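Local structure of 3-methyladenine DNA glycosylase (Helicobacter pylori, 1PU8) at residues A20-W25 with L195-A200. The protein probably removes alkylated bases such as 3-methyladenine from DNA, as a member of the HhH-GPD superfamily of base excision repair glycosylases. Numbering follows the deposited sequence.
With EA1 (3H-imidazo[2,1-I]purine), chain C.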
# COMPACT_ATOMS: atom_id res chain seq x y z
N ALA A 20 4.63 14.46 4.64
CA ALA A 20 4.52 13.34 3.69
C ALA A 20 4.59 13.76 2.20
O ALA A 20 4.32 14.92 1.86
CB ALA A 20 3.25 12.54 3.97
N PRO A 21 4.97 12.84 1.31
CA PRO A 21 4.78 13.08 -0.12
C PRO A 21 3.29 13.06 -0.48
O PRO A 21 2.44 12.70 0.34
CB PRO A 21 5.53 11.93 -0.82
CG PRO A 21 5.77 10.90 0.23
CD PRO A 21 5.63 11.55 1.59
N ALA A 22 2.97 13.45 -1.70
CA ALA A 22 1.59 13.60 -2.14
C ALA A 22 0.69 12.35 -1.92
O ALA A 22 -0.48 12.50 -1.57
CB ALA A 22 1.56 14.06 -3.62
N TRP A 23 1.23 11.16 -2.14
CA TRP A 23 0.47 9.92 -1.95
C TRP A 23 0.83 9.20 -0.66
O TRP A 23 0.45 8.03 -0.48
CB TRP A 23 0.70 8.97 -3.12
CG TRP A 23 -0.02 9.35 -4.35
CD1 TRP A 23 0.21 10.45 -5.12
CD2 TRP A 23 -1.10 8.65 -4.96
NE1 TRP A 23 -0.67 10.47 -6.18
CE2 TRP A 23 -1.47 9.36 -6.11
CE3 TRP A 23 -1.78 7.45 -4.66
CZ2 TRP A 23 -2.52 8.96 -6.95
CZ3 TRP A 23 -2.82 7.05 -5.50
CH2 TRP A 23 -3.17 7.80 -6.63
N TRP A 24 1.53 9.89 0.23
CA TRP A 24 1.93 9.37 1.55
C TRP A 24 2.99 8.31 1.52
O TRP A 24 4.05 8.49 2.10
CB TRP A 24 0.76 8.89 2.40
CG TRP A 24 1.21 8.33 3.72
CD1 TRP A 24 1.81 9.02 4.76
CD2 TRP A 24 1.13 6.97 4.15
NE1 TRP A 24 2.07 8.16 5.80
CE2 TRP A 24 1.67 6.90 5.45
CE3 TRP A 24 0.64 5.80 3.57
CZ2 TRP A 24 1.71 5.70 6.17
CZ3 TRP A 24 0.68 4.61 4.29
CH2 TRP A 24 1.21 4.58 5.58
N TRP A 25 2.69 7.20 0.85
CA TRP A 25 3.65 6.16 0.58
C TRP A 25 4.79 6.71 -0.30
O TRP A 25 4.54 7.17 -1.41
CB TRP A 25 2.96 5.01 -0.16
CG TRP A 25 3.61 3.66 0.02
CD1 TRP A 25 4.86 3.29 -0.40
CD2 TRP A 25 3.03 2.51 0.64
NE1 TRP A 25 5.09 1.97 -0.07
CE2 TRP A 25 3.99 1.47 0.57
CE3 TRP A 25 1.79 2.25 1.25
CZ2 TRP A 25 3.75 0.18 1.11
CZ3 TRP A 25 1.54 0.97 1.78
CH2 TRP A 25 2.53 -0.04 1.71
N LEU A 195 -9.79 10.45 -6.20
CA LEU A 195 -10.29 9.65 -5.10
C LEU A 195 -9.26 8.59 -4.69
O LEU A 195 -9.13 8.28 -3.50
CB LEU A 195 -11.61 8.98 -5.49
CG LEU A 195 -12.20 8.04 -4.43
CD1 LEU A 195 -12.41 8.71 -3.09
CD2 LEU A 195 -13.50 7.44 -4.98
N ALA A 196 -8.52 8.04 -5.66
CA ALA A 196 -7.48 7.07 -5.32
C ALA A 196 -6.44 7.73 -4.40
O ALA A 196 -6.00 7.12 -3.44
CB ALA A 196 -6.81 6.50 -6.57
N GLN A 197 -6.07 8.96 -4.72
CA GLN A 197 -5.10 9.71 -3.93
C GLN A 197 -5.67 10.09 -2.55
O GLN A 197 -4.96 10.05 -1.54
CB GLN A 197 -4.62 10.97 -4.67
CG GLN A 197 -3.47 11.65 -3.95
CD GLN A 197 -2.90 12.86 -4.67
OE1 GLN A 197 -3.27 13.16 -5.81
NE2 GLN A 197 -1.99 13.56 -4.00
N LEU A 198 -6.95 10.45 -2.51
CA LEU A 198 -7.65 10.69 -1.26
C LEU A 198 -7.58 9.46 -0.35
O LEU A 198 -7.26 9.58 0.83
CB LEU A 198 -9.10 11.12 -1.51
CG LEU A 198 -9.82 11.58 -0.23
CD1 LEU A 198 -10.97 12.52 -0.59
CD2 LEU A 198 -10.34 10.38 0.62
N TYR A 199 -7.87 8.28 -0.88
CA TYR A 199 -7.75 7.04 -0.12
C TYR A 199 -6.31 6.81 0.27
O TYR A 199 -6.05 6.45 1.42
CB TYR A 199 -8.21 5.82 -0.92
CG TYR A 199 -9.71 5.70 -1.14
CD1 TYR A 199 -10.21 5.09 -2.30
CD2 TYR A 199 -10.62 6.17 -0.19
CE1 TYR A 199 -11.58 4.96 -2.52
CE2 TYR A 199 -11.99 6.04 -0.39
CZ TYR A 199 -12.47 5.45 -1.54
OH TYR A 199 -13.82 5.32 -1.71
N ALA A 200 -5.38 6.98 -0.68
CA ALA A 200 -3.96 6.86 -0.37
C ALA A 200 -3.63 7.70 0.88
O ALA A 200 -2.96 7.22 1.81
CB ALA A 200 -3.12 7.31 -1.56
N7 EA1 C . 3.55 1.83 7.16
C8 EA1 C . 3.09 0.84 6.32
C5 EA1 C . 3.90 2.84 6.35
C4 EA1 C . 3.63 2.39 4.98
N3 EA1 C . 3.88 3.22 3.83
N9 EA1 C . 3.13 1.17 4.99
C6 EA1 C . 4.43 4.12 6.43
N6 EA1 C . 4.78 4.80 7.54
C11 EA1 C . 5.29 6.13 7.15
N1 EA1 C . 4.65 4.89 5.27
C10 EA1 C . 5.17 6.09 5.64
C2 EA1 C . 4.39 4.45 4.02
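Trp23 lies with one ring face on Gln197, where a type I beta turn (Pro21 to Trp24) in the loop between helices 4-12 and 31-39 of this HhH-GPD glycosylase meets helix 195-203. In the tight part, Gln197 CG sits over the five-membered ring of Trp23 in a CH-pi contact, 3.8 Å from the centroid. Beyond CG the amide stays stacked, its plane 11° from that of the ring. The benzo side of the indole meets two alanine methyls of the helix: Trp23 CE3 comes to 3.4 Å from Ala200 CB, and Trp23 CH2 to 3.9 Å from Ala196 CB. With chi1 at -75°, CG of Trp23 stands beside its own backbone N, which swings the ring end closer to the helix than its CB direction alone would bring it.

The exposed Ala22 marks the looser margin, touching chiefly the Gln197 amide and burying little surface. Trp24 barely reaches the helix, with Trp24 CB 4.1 Å from Ala200 O; its indole instead stacks roughly parallel on the bound ethenoadenine base, while NE1 bonds to Glu208. Trp25 turns its ring face to the N3 edge of the same base in a T-shaped contact, so the turn leads directly into the base pocket. Arg201 also bonds to Ala22 O, which Gln197 NE2 approaches from above the carbonyl plane at 3.1 Å, with an N-H...O angle of 156°.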